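Local coordinates for predicted protein (Acinetobacter sp. RUH2624, PDB 4MEA) that hydrolyses epoxides as a secreted, Cif-type virulence factor built on the alpha/beta hydrolase fold, at residues I61-G66 with H85-I90; K72-V77 with Y129-D134; Y31-G36 with H50-G55. All blocks are in the same frame, centred on the assembly; numbering follows the deposited sequence. Where two conformers were deposited one is given.

Contact 1 (I61-G66 with H85-I90); sequences IVFIHG and HKVIAI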
loop_
_atom_site.group_PDB
_atom_site.type_symbol
_atom_site.label_atom_id
_atom_site.label_comp_id
_atom_site.label_asym_id
_atom_site.label_seq_id
_atom_site.Cartn_x
_atom_site.Cartn_y
_atom_site.Cartn_z
ATOM N N ILE A 61 21.409 3.118 28.727
ATOM C CA ILE A 61 20.952 3.376 27.375
ATOM C C ILE A 61 19.773 2.451 27.113
ATOM O O ILE A 61 19.896 1.232 27.216
ATOM C CB ILE A 61 22.055 3.109 26.347
ATOM C CG1 ILE A 61 23.373 3.735 26.809
ATOM C CG2 ILE A 61 21.646 3.645 24.971
ATOM C CD1 ILE A 61 24.556 3.358 25.966
ATOM N N VAL A 62 18.626 3.040 26.796
ATOM C CA VAL A 62 17.427 2.265 26.498
ATOM C C VAL A 62 17.223 2.222 24.976
ATOM O O VAL A 62 17.261 3.258 24.317
ATOM C CB VAL A 62 16.202 2.861 27.222
ATOM C CG1 VAL A 62 14.908 2.152 26.802
ATOM C CG2 VAL A 62 16.408 2.802 28.744
ATOM N N PHE A 63 17.055 1.017 24.426
ATOM C CA PHE A 63 16.921 0.814 22.975
ATOM C C PHE A 63 15.534 0.286 22.647
ATOM O O PHE A 63 15.100 -0.715 23.216
ATOM C CB PHE A 63 17.926 -0.216 22.451
ATOM C CG PHE A 63 19.372 0.141 22.679
ATOM C CD1 PHE A 63 20.080 0.865 21.730
ATOM C CD2 PHE A 63 20.036 -0.296 23.817
ATOM C CE1 PHE A 63 21.426 1.175 21.929
ATOM C CE2 PHE A 63 21.381 0.010 24.023
ATOM C CZ PHE A 63 22.072 0.747 23.081
ATOM N N ILE A 64 14.867 0.933 21.697
ATOM C CA ILE A 64 13.507 0.572 21.311
ATOM C C ILE A 64 13.408 0.234 19.814
ATOM O O ILE A 64 13.570 1.110 18.951
ATOM C CB ILE A 64 12.522 1.710 21.628
ATOM C CG1 ILE A 64 12.637 2.137 23.101
ATOM C CG2 ILE A 64 11.097 1.284 21.286
ATOM C CD1 ILE A 64 12.158 1.054 24.107
ATOM N N HIS A 65 13.123 -1.033 19.518
ATOM C CA HIS A 65 13.021 -1.525 18.142
ATOM C C HIS A 65 11.730 -1.083 17.457
ATOM O O HIS A 65 10.883 -0.417 18.060
ATOM C CB HIS A 65 13.056 -3.060 18.158
ATOM C CG HIS A 65 11.778 -3.679 18.640
ATOM N ND1 HIS A 65 10.732 -3.980 17.793
ATOM C CD2 HIS A 65 11.365 -4.017 19.885
ATOM C CE1 HIS A 65 9.734 -4.491 18.494
ATOM N NE2 HIS A 65 10.094 -4.527 19.766
ATOM N N GLY A 66 11.573 -1.482 16.198
ATOM C CA GLY A 66 10.345 -1.240 15.457
ATOM C C GLY A 66 9.857 -2.463 14.697
ATOM O O GLY A 66 10.165 -3.600 15.070
ATOM N N HIS A 85 28.227 0.693 30.353
ATOM C CA HIS A 85 26.859 1.205 30.444
ATOM C C HIS A 85 25.853 0.123 30.758
ATOM O O HIS A 85 25.962 -0.997 30.260
ATOM C CB HIS A 85 26.438 1.882 29.133
ATOM C CG HIS A 85 27.229 3.111 28.810
ATOM N ND1 HIS A 85 26.890 4.358 29.284
ATOM C CD2 HIS A 85 28.358 3.280 28.083
ATOM C CE1 HIS A 85 27.772 5.245 28.858
ATOM N NE2 HIS A 85 28.672 4.617 28.126
ATOM N N LYS A 86 24.874 0.467 31.593
ATOM C CA LYS A 86 23.669 -0.334 31.693
ATOM C C LYS A 86 23.005 -0.208 30.321
ATOM O O LYS A 86 22.908 0.894 29.777
ATOM C CB LYS A 86 22.751 0.222 32.775
ATOM C CG LYS A 86 21.458 -0.544 32.949
ATOM C CD LYS A 86 21.707 -1.855 33.674
ATOM C CE LYS A 86 20.412 -2.491 34.138
ATOM N NZ LYS A 86 20.667 -3.749 34.886
ATOM N N VAL A 87 22.598 -1.335 29.744
ATOM C CA VAL A 87 21.944 -1.326 28.434
ATOM C C VAL A 87 20.641 -2.118 28.520
ATOM O O VAL A 87 20.610 -3.224 29.055
ATOM C CB VAL A 87 22.860 -1.872 27.299
ATOM C CG1 VAL A 87 24.028 -0.927 27.045
ATOM C CG2 VAL A 87 23.383 -3.284 27.629
ATOM N N ILE A 88 19.568 -1.535 27.996
ATOM C CA ILE A 88 18.233 -2.100 28.146
ATOM C C ILE A 88 17.513 -2.049 26.807
ATOM O O ILE A 88 17.395 -0.983 26.208
ATOM C CB ILE A 88 17.414 -1.296 29.181
ATOM C CG1 ILE A 88 18.126 -1.293 30.539
ATOM C CG2 ILE A 88 16.001 -1.859 29.302
ATOM C CD1 ILE A 88 17.642 -0.214 31.482
ATOM N N ALA A 89 17.056 -3.200 26.325
ATOM C CA ALA A 89 16.292 -3.241 25.080
ATOM C C ALA A 89 14.937 -3.870 25.364
ATOM O O ALA A 89 14.852 -5.006 25.833
ATOM C CB ALA A 89 17.046 -4.020 23.999
ATOM N N ILE A 90 13.881 -3.109 25.097
ATOM C CA ILE A 90 12.526 -3.522 25.430
ATOM C C ILE A 90 11.744 -3.875 24.171
ATOM O O ILE A 90 11.818 -3.158 23.167
ATOM C CB ILE A 90 11.782 -2.375 26.163
ATOM C CG1 ILE A 90 12.573 -1.926 27.397
ATOM C CG2 ILE A 90 10.355 -2.800 26.526
ATOM C CD1 ILE A 90 12.083 -0.598 27.989
HETATM O O HOH W 1 14.134 -2.842 21.694
#
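Ile61–Ile64 and Val87–Ile90 run side by side as parallel strands, their N-to-C directions 22° apart, in the register Ile61–Val87, Val62–Ile88 and Phe63–Ala89. A ladder of backbone bonds joins them: Ile61 N to Lys86 O, Ile88 N to Ile61 O, Phe63 N to Ile88 O (2.7 Å), and a longer last rung from Ile90 N to Phe63 O (3.3 Å). Beyond that rung one water takes over, accepting from His65 N and donating to both Phe63 O and Ile90 O (2.8 Å each). The two strands belong to a beta-alpha-beta unit of the alpha/beta hydrolase sheet, with helix 75-81 in the crossover that connects them and packing on the face that carries Phe63 and Ala89, while helix 108-123 covers the face of Val62, Ile88 and Ile90. On the first face the Phe63 ring brings its CE2 corner to Val87 CB (4.1 Å), and Phe63 CB meets Ala89 CB. The extended arm of Ile61, with CD1 anti at chi2 (172°), reaches back to His85 and sets CD1 over a face of the imidazole, 4.3 Å from the ring centroid, a CH-pi contact. On the other face Ile64 CD1 lies against Ile90 CB (4.0 Å), the two side chains pointing the same way, and Val62 CG1 touches Ile90 CD1. The His65 ring turns its CD2 edge to Ile90 O, near the ring plane.

Contact 2 (K72-V77 with Y129-D134); sequences KMWEPV and YYVSHD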
loop_
_atom_site.group_PDB
_atom_site.type_symbol
_atom_site.label_atom_id
_atom_site.label_comp_id
_atom_site.label_asym_id
_atom_site.label_seq_id
_atom_site.Cartn_x
_atom_site.Cartn_y
_atom_site.Cartn_z
ATOM N N LYS A 72 16.076 -7.945 19.922
ATOM C CA LYS A 72 17.216 -8.640 19.314
ATOM C C LYS A 72 18.033 -7.782 18.347
ATOM O O LYS A 72 19.235 -7.999 18.192
ATOM C CB LYS A 72 16.734 -9.918 18.606
ATOM C CG LYS A 72 17.825 -10.771 17.945
ATOM C CD LYS A 72 18.693 -11.475 18.990
ATOM C CE LYS A 72 19.579 -12.528 18.347
ATOM N NZ LYS A 72 20.353 -13.263 19.383
ATOM N N MET A 73 17.397 -6.800 17.708
ATOM C CA MET A 73 18.100 -5.999 16.710
ATOM C C MET A 73 19.236 -5.222 17.355
ATOM O O MET A 73 20.191 -4.839 16.691
ATOM C CB MET A 73 17.150 -5.042 15.974
ATOM C CG MET A 73 16.594 -3.884 16.824
ATOM S SD MET A 73 15.970 -2.535 15.768
ATOM C CE MET A 73 17.493 -1.725 15.269
ATOM N N TRP A 74 19.139 -5.008 18.662
ATOM C CA TRP A 74 20.122 -4.191 19.364
ATOM C C TRP A 74 21.305 -4.978 19.949
ATOM O O TRP A 74 22.294 -4.386 20.369
ATOM C CB TRP A 74 19.435 -3.397 20.473
ATOM C CG TRP A 74 18.312 -2.512 19.992
ATOM C CD1 TRP A 74 16.974 -2.674 20.239
ATOM C CD2 TRP A 74 18.432 -1.327 19.196
ATOM N NE1 TRP A 74 16.254 -1.660 19.637
ATOM C CE2 TRP A 74 17.127 -0.819 18.996
ATOM C CE3 TRP A 74 19.513 -0.642 18.634
ATOM C CZ2 TRP A 74 16.879 0.342 18.253
ATOM C CZ3 TRP A 74 19.264 0.515 17.903
ATOM C CH2 TRP A 74 17.959 0.992 17.717
ATOM N N GLU A 75 21.212 -6.304 19.955
ATOM C CA GLU A 75 22.178 -7.135 20.687
ATOM C C GLU A 75 23.662 -6.780 20.474
ATOM O O GLU A 75 24.414 -6.653 21.443
ATOM C CB GLU A 75 21.934 -8.629 20.433
ATOM C CG GLU A 75 22.704 -9.548 21.391
ATOM C CD GLU A 75 22.467 -11.024 21.131
ATOM O OE1 GLU A 75 22.246 -11.403 19.963
ATOM O OE2 GLU A 75 22.484 -11.810 22.105
ATOM N N PRO A 76 24.096 -6.627 19.216
ATOM C CA PRO A 76 25.528 -6.346 19.044
ATOM C C PRO A 76 25.954 -5.005 19.650
ATOM O O PRO A 76 27.069 -4.902 20.164
ATOM C CB PRO A 76 25.728 -6.370 17.520
ATOM C CG PRO A 76 24.363 -6.305 16.931
ATOM C CD PRO A 76 23.414 -6.876 17.934
ATOM N N VAL A 77 25.076 -4.004 19.610
ATOM C CA VAL A 77 25.364 -2.710 20.227
ATOM C C VAL A 77 25.361 -2.823 21.745
ATOM O O VAL A 77 26.200 -2.227 22.428
ATOM C CB VAL A 77 24.335 -1.632 19.815
ATOM C CG1 VAL A 77 24.683 -0.283 20.451
ATOM C CG2 VAL A 77 24.261 -1.517 18.296
ATOM N N TYR A 129 20.206 7.615 28.237
ATOM C CA TYR A 129 20.177 7.915 26.812
ATOM C C TYR A 129 19.105 7.024 26.188
ATOM O O TYR A 129 18.886 5.905 26.654
ATOM C CB TYR A 129 21.536 7.640 26.177
ATOM C CG TYR A 129 22.668 8.474 26.742
ATOM C CD1 TYR A 129 22.542 9.846 26.887
ATOM C CD2 TYR A 129 23.865 7.884 27.126
ATOM C CE1 TYR A 129 23.578 10.609 27.398
ATOM C CE2 TYR A 129 24.905 8.637 27.638
ATOM C CZ TYR A 129 24.757 10.001 27.772
ATOM O OH TYR A 129 25.791 10.757 28.283
ATOM N N TYR A 130 18.449 7.523 25.143
ATOM C CA TYR A 130 17.307 6.847 24.533
ATOM C C TYR A 130 17.539 6.705 23.025
ATOM O O TYR A 130 17.814 7.686 22.327
ATOM C CB TYR A 130 16.032 7.652 24.801
ATOM C CG TYR A 130 14.728 6.923 24.559
ATOM C CD1 TYR A 130 14.084 6.251 25.597
ATOM C CD2 TYR A 130 14.112 6.937 23.306
ATOM C CE1 TYR A 130 12.873 5.598 25.395
ATOM C CE2 TYR A 130 12.893 6.276 23.092
ATOM C CZ TYR A 130 12.279 5.614 24.147
ATOM O OH TYR A 130 11.068 4.957 23.964
ATOM N N VAL A 131 17.451 5.471 22.535
ATOM C CA VAL A 131 17.780 5.155 21.149
ATOM C C VAL A 131 16.607 4.375 20.561
ATOM O O VAL A 131 16.197 3.348 21.113
ATOM C CB VAL A 131 19.102 4.335 21.053
ATOM C CG1 VAL A 131 19.407 3.937 19.607
ATOM C CG2 VAL A 131 20.271 5.125 21.647
ATOM N N SER A 132 16.059 4.873 19.455
ATOM C CA SER A 132 14.829 4.318 18.890
ATOM C C SER A 132 14.970 4.048 17.386
ATOM O O SER A 132 15.720 4.744 16.706
ATOM C CB SER A 132 13.684 5.300 19.159
ATOM O OG SER A 132 12.510 4.940 18.468
ATOM N N HIS A 133 14.255 3.039 16.876
ATOM C CA HIS A 133 14.300 2.689 15.450
ATOM C C HIS A 133 12.916 2.316 14.916
ATOM O O HIS A 133 12.145 1.658 15.609
ATOM C CB HIS A 133 15.276 1.523 15.215
ATOM C CG HIS A 133 15.408 1.112 13.775
ATOM N ND1 HIS A 133 14.955 -0.102 13.304
ATOM C CD2 HIS A 133 15.974 1.737 12.714
ATOM C CE1 HIS A 133 15.223 -0.202 12.013
ATOM N NE2 HIS A 133 15.839 0.901 11.629
ATOM N N ASP A 134 12.613 2.727 13.682
ATOM C CA ASP A 134 11.362 2.324 13.030
ATOM C C ASP A 134 10.164 2.684 13.923
ATOM O O ASP A 134 10.075 3.819 14.394
ATOM C CB ASP A 134 11.396 0.827 12.701
ATOM C CG ASP A 134 10.337 0.416 11.689
ATOM O OD1 ASP A 134 10.672 0.310 10.488
ATOM O OD2 ASP A 134 9.173 0.179 12.085
#
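Trp74 and Met73 meet His133 and Val131 without a single hydrogen bond across the contact, which is made by packing alone. The indole presents the far end of its six-membered ring: CZ2 comes to His133 CB (3.6 Å), while CH2 and CZ3 both lie 3.8 Å from Val131 CG1. The carbonyl carbon of Ser132 is met at the indole edge, near its plane. Val131 offers that methyl because CG1 stands anti to the backbone N (chi1 177°). The Met73 chain bends at its last torsion, chi3 -78°, which swings CE over a face of its neighbour Trp74, 3.6 Å above the plane and offset toward the rim. The same methyl touches His133 ND1 (3.6 Å), and SD stands 4.5 Å from the centroid of the imidazole in an oblique sulfur-aromatic contact. Met73 thus fills the angle between indole and imidazole. His133 NE2 is held by the carbonyl of His305, and Asp134, with positive phi (55°), follows directly; this sharp turn after the strand is the nucleophile elbow of alpha/beta hydrolases, so Asp134 is probably the nucleophile, and its OD1 is hydrogen-bonded to His305 NE2. Helix 75-81 rests on strand 61-64 through Val77, and the indole of Trp74 bridges Phe63 of that strand and Met157 of strand 151-157, on the two flanks of strand 128-133.

Contact 3 (Y31-G36 with H50-G55); sequences YAYAKG and HYVEGG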
loop_
_atom_site.group_PDB
_atom_site.type_symbol
_atom_site.label_atom_id
_atom_site.label_comp_id
_atom_site.label_asym_id
_atom_site.label_seq_id
_atom_site.Cartn_x
_atom_site.Cartn_y
_atom_site.Cartn_z
ATOM N N TYR A 31 14.829 -15.356 21.121
ATOM C CA TYR A 31 14.949 -16.092 22.379
ATOM C C TYR A 31 16.409 -16.305 22.763
ATOM O O TYR A 31 16.699 -16.855 23.822
ATOM C CB TYR A 31 14.251 -17.452 22.278
ATOM C CG TYR A 31 12.849 -17.390 21.714
ATOM C CD1 TYR A 31 11.781 -16.981 22.505
ATOM C CD2 TYR A 31 12.592 -17.757 20.393
ATOM C CE1 TYR A 31 10.490 -16.921 21.989
ATOM C CE2 TYR A 31 11.305 -17.710 19.869
ATOM C CZ TYR A 31 10.257 -17.285 20.676
ATOM O OH TYR A 31 8.979 -17.228 20.170
ATOM N N ALA A 32 17.323 -15.886 21.892
ATOM C CA ALA A 32 18.751 -16.070 22.140
ATOM C C ALA A 32 19.388 -14.793 22.669
ATOM O O ALA A 32 19.350 -13.756 22.013
ATOM C CB ALA A 32 19.467 -16.535 20.875
ATOM N N TYR A 33 19.961 -14.867 23.864
ATOM C CA TYR A 33 20.611 -13.728 24.517
ATOM C C TYR A 33 22.077 -14.079 24.813
ATOM O O TYR A 33 22.326 -15.117 25.416
ATOM C CB TYR A 33 19.878 -13.412 25.831
ATOM C CG TYR A 33 18.377 -13.651 25.770
ATOM C CD1 TYR A 33 17.535 -12.740 25.140
ATOM C CD2 TYR A 33 17.805 -14.789 26.333
ATOM C CE1 TYR A 33 16.164 -12.953 25.065
ATOM C CE2 TYR A 33 16.427 -15.008 26.265
ATOM C CZ TYR A 33 15.618 -14.082 25.628
ATOM O OH TYR A 33 14.259 -14.279 25.540
ATOM N N ALA A 34 23.022 -13.226 24.430
ATOM C CA ALA A 34 24.436 -13.525 24.652
ATOM C C ALA A 34 24.835 -13.438 26.126
ATOM O O ALA A 34 24.153 -12.793 26.929
ATOM C CB ALA A 34 25.314 -12.617 23.800
ATOM N N LYS A 35 25.933 -14.102 26.481
ATOM C CA LYS A 35 26.429 -14.063 27.856
ATOM C C LYS A 35 26.612 -12.609 28.283
ATOM O O LYS A 35 27.179 -11.800 27.539
ATOM C CB LYS A 35 27.762 -14.808 27.984
ATOM C CG LYS A 35 28.289 -14.863 29.413
ATOM C CD LYS A 35 29.766 -15.219 29.460
ATOM C CE LYS A 35 30.626 -14.076 28.938
ATOM N NZ LYS A 35 32.081 -14.374 29.070
ATOM N N GLY A 36 26.121 -12.281 29.473
ATOM C CA GLY A 36 26.149 -10.913 29.959
ATOM C C GLY A 36 24.759 -10.302 29.967
ATOM O O GLY A 36 24.494 -9.345 30.687
ATOM N N HIS A 50 8.451 -7.579 27.740
ATOM C CA HIS A 50 9.705 -8.323 27.768
ATOM C C HIS A 50 10.859 -7.362 27.496
ATOM O O HIS A 50 10.751 -6.456 26.666
ATOM C CB HIS A 50 9.692 -9.454 26.733
ATOM C CG HIS A 50 11.021 -10.124 26.546
ATOM N ND1 HIS A 50 11.744 -10.031 25.375
ATOM C CD2 HIS A 50 11.755 -10.901 27.380
ATOM C CE1 HIS A 50 12.864 -10.722 25.495
ATOM N NE2 HIS A 50 12.896 -11.258 26.704
ATOM N N TYR A 51 11.963 -7.545 28.204
ATOM C CA TYR A 51 13.153 -6.776 27.897
ATOM C C TYR A 51 14.390 -7.605 28.172
ATOM O O TYR A 51 14.320 -8.654 28.817
ATOM C CB TYR A 51 13.184 -5.466 28.688
ATOM C CG TYR A 51 13.322 -5.617 30.198
ATOM C CD1 TYR A 51 14.557 -5.449 30.823
ATOM C CD2 TYR A 51 12.219 -5.901 30.995
ATOM C CE1 TYR A 51 14.693 -5.574 32.209
ATOM C CE2 TYR A 51 12.344 -6.037 32.384
ATOM C CZ TYR A 51 13.583 -5.861 32.977
ATOM O OH TYR A 51 13.720 -5.986 34.339
ATOM N N VAL A 52 15.515 -7.118 27.674
ATOM C CA VAL A 52 16.809 -7.737 27.874
ATOM C C VAL A 52 17.743 -6.641 28.358
ATOM O O VAL A 52 17.727 -5.528 27.831
ATOM C CB VAL A 52 17.334 -8.339 26.547
ATOM C CG1 VAL A 52 18.762 -8.842 26.697
ATOM C CG2 VAL A 52 16.402 -9.452 26.079
ATOM N N GLU A 53 18.543 -6.941 29.375
ATOM C CA GLU A 53 19.459 -5.945 29.909
ATOM C C GLU A 53 20.838 -6.528 30.182
ATOM O O GLU A 53 21.007 -7.740 30.311
ATOM C CB GLU A 53 18.893 -5.313 31.185
ATOM C CG GLU A 53 18.880 -6.252 32.372
ATOM C CD GLU A 53 18.221 -5.647 33.602
ATOM O OE1 GLU A 53 17.882 -6.420 34.520
ATOM O OE2 GLU A 53 18.042 -4.411 33.655
ATOM N N GLY A 54 21.827 -5.648 30.257
ATOM C CA GLY A 54 23.186 -6.060 30.523
ATOM C C GLY A 54 23.912 -4.898 31.156
ATOM O O GLY A 54 23.409 -3.773 31.148
ATOM N N GLY A 55 25.087 -5.169 31.711
ATOM C CA GLY A 55 25.852 -4.149 32.399
ATOM C C GLY A 55 25.264 -3.754 33.742
ATOM O O GLY A 55 24.346 -4.395 34.254
HETATM O O HOH W 2 26.162 -7.687 32.062
HETATM O O HOH W 3 22.593 -9.557 32.672
#
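Gly36 O is gripped by two waters in front of the end of strand 47-54. One donates to it over 2.7 Å and in turn accepts from Gly55 N at 2.8 Å, so the carbonyl and the amide are linked through a single solvent molecule. The second also donates to Gly36 O, and makes a weak, long bond to Glu53 O. The same carbonyl also approaches Gly54 CA (3.5 Å) in a bent CA-H...O contact, a closeness that fits the absence of a CB there. Gly36 itself has positive phi (108°), a glycine-type conformation.

Further toward the start of the strand the contact becomes an aromatic and apolar one, carried by Tyr33, for which two conformers were deposited; what follows holds for one of them. Its ring crosses Val52, with CD1 3.6 Å from Val52 CG2, the methyl that stands anti to the carbonyl carbon. The phenol then reaches toward His50 tip to tip. The two rings meet rim to rim, neither lying over the other's face, with centroids 5.9 Å apart and planes turned by 50°. Tyr33 OH comes within 3.5 Å of His50 NE2, but this is a packing distance and not a hydrogen bond: the hydroxyl is bonded to Gln97, whereas His50 NE2 is bonded to Ser39 OG and ND1 to Asp91 OD2.

The segment 31-36 is thus the irregular lead-in to strand 37-44, laid beside strand 47-54, which pairs antiparallel with strand 37-44. Its chemistry is divided: solvent joins the backbones at the glycine end, while at the other end the polar tips of Tyr33 and His50 are hydrogen-bonded to residues outside both segments. The carboxylate of Asp91 would be expected to stabilise positive charge on the His50 ring.

How the contacts relate
From the N terminus, contact 3 comes first: strand 47-54 returns to lie against the lead-in to strand 37-44, closing a loop of thirteen residues that is almost all hairpin. Contact 1 then opens at 61-66, and before it closes at 85-90 contact 2 has begun at 72-77, closing only at 129-134; these two cross, whereas contact 3 lies in series before both. Backbone pairing unites them in one sheet: strand 47-54 neighbours 87-90, and 61-64 lies between 87-90 and 128-133. Lys72 and Glu75 of contact 2 also bond the backbone of 31-36, at Ala32 O and Ala34 N, so segment 72-77 ties contact 2 to contact 3 as well.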